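Local structure of dinoflagellate luciferase (Lingulodinium polyedrum, 1VPR) at residues A124-G128 with F129-D133. The protein catalyses the oxidation of dinoflagellate luciferin by molecular oxygen with emission of blue light, this chain being the third of its three homologous luciferase domains. Residues are numbered along the deposited sequence; the frame is centred on the assembly and turned at random.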
# COMPACT_ATOMS: atom_id res chain seq x y z
N ALA A 124 15.83 6.54 15.99
CA ALA A 124 15.91 6.02 17.34
C ALA A 124 14.83 6.60 18.25
O ALA A 124 14.22 5.88 19.04
CB ALA A 124 17.30 6.31 17.93
N MSE A 125 14.58 7.89 18.13
CA MSE A 125 13.55 8.54 18.95
C MSE A 125 12.16 7.96 18.74
O MSE A 125 11.35 7.90 19.67
CB MSE A 125 13.49 10.02 18.62
CG MSE A 125 14.77 10.76 18.84
SE MSE A 125 14.61 12.51 18.07
CE MSE A 125 16.45 12.81 17.61
N CYS A 126 11.87 7.55 17.50
CA CYS A 126 10.56 7.01 17.18
C CYS A 126 10.38 5.54 17.51
O CYS A 126 9.26 5.05 17.50
CB CYS A 126 10.26 7.24 15.69
SG CYS A 126 10.22 8.99 15.21
N LYS A 127 11.47 4.84 17.79
CA LYS A 127 11.37 3.41 18.10
C LYS A 127 10.42 3.22 19.28
O LYS A 127 10.60 3.84 20.33
CB LYS A 127 12.75 2.82 18.44
CG LYS A 127 13.29 1.85 17.41
CD LYS A 127 13.61 2.56 16.10
CE LYS A 127 13.55 1.60 14.90
NZ LYS A 127 14.37 0.37 15.10
N GLY A 128 9.40 2.38 19.10
CA GLY A 128 8.44 2.13 20.17
C GLY A 128 7.31 3.15 20.33
O GLY A 128 6.48 3.02 21.24
N PHE A 129 7.27 4.16 19.46
CA PHE A 129 6.24 5.19 19.52
C PHE A 129 4.85 4.57 19.30
O PHE A 129 4.73 3.54 18.63
CB PHE A 129 6.53 6.23 18.44
CG PHE A 129 5.49 7.32 18.33
CD1 PHE A 129 4.70 7.43 17.18
CD2 PHE A 129 5.35 8.28 19.33
CE1 PHE A 129 3.79 8.49 17.03
CE2 PHE A 129 4.44 9.34 19.20
CZ PHE A 129 3.66 9.44 18.04
N ASP A 130 3.81 5.16 19.90
CA ASP A 130 2.43 4.66 19.73
C ASP A 130 1.87 5.34 18.48
O ASP A 130 1.26 6.43 18.57
CB ASP A 130 1.55 5.03 20.92
CG ASP A 130 0.13 4.49 20.81
OD1 ASP A 130 -0.63 4.62 21.79
OD2 ASP A 130 -0.25 3.94 19.74
N TYR A 131 2.07 4.72 17.32
CA TYR A 131 1.59 5.29 16.07
C TYR A 131 0.08 5.41 15.99
O TYR A 131 -0.42 6.20 15.20
CB TYR A 131 2.10 4.50 14.86
CG TYR A 131 3.58 4.71 14.60
CD1 TYR A 131 4.52 3.83 15.13
CD2 TYR A 131 4.03 5.85 13.92
CE1 TYR A 131 5.89 4.07 14.98
CE2 TYR A 131 5.40 6.11 13.76
CZ TYR A 131 6.32 5.22 14.30
OH TYR A 131 7.67 5.49 14.21
N GLY A 132 -0.63 4.62 16.81
CA GLY A 132 -2.09 4.67 16.82
C GLY A 132 -2.71 5.82 17.63
O GLY A 132 -3.93 6.01 17.62
N ASP A 133 -1.89 6.60 18.31
CA ASP A 133 -2.41 7.70 19.13
C ASP A 133 -2.38 9.01 18.33
O ASP A 133 -1.32 9.63 18.17
CB ASP A 133 -1.55 7.84 20.41
CG ASP A 133 -2.14 8.81 21.44
OD1 ASP A 133 -2.98 9.69 21.08
OD2 ASP A 133 -1.74 8.69 22.62
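A type II beta turn from Cys126 to Phe129 leads the chain out of helix 120-126, closed by a hydrogen bond of 2.9 Å from Phe129 N to Cys126 O. The same carbonyl oxygen, Cys126 O, lies 3.1 Å from Phe129 CB. Gly128 takes the third position of the turn with positive phi (82°), the left-handed conformation usual for glycine there in a type II turn. Past the turn, the Tyr131 side chain reaches back to Cys126, and its OH lies 3.5 Å from Cys126 CB. The same hydroxyl oxygen is 3.7 Å from Cys126 O, a distance without a hydrogen bond. Phe129 has CG anti to its own N (chi1 176°), which turns the ring away from the helix and against Tyr131: Phe129 CD1 sits over the centre of the tyrosine ring, 3.6 Å above its plane, while Tyr131 CD2 lies in plane at the phenylalanine edge, an edge-to-face meeting. Asp130 OD1 forms a salt bridge with Arg352, and Asp130 OD2 accepts a weak bond from Gly132 N. Cys126 and Tyr131 both pack on Met267, in the loop between strands 259-266 and 271-282, joining this turn to one end of the catalytic domain's barrel.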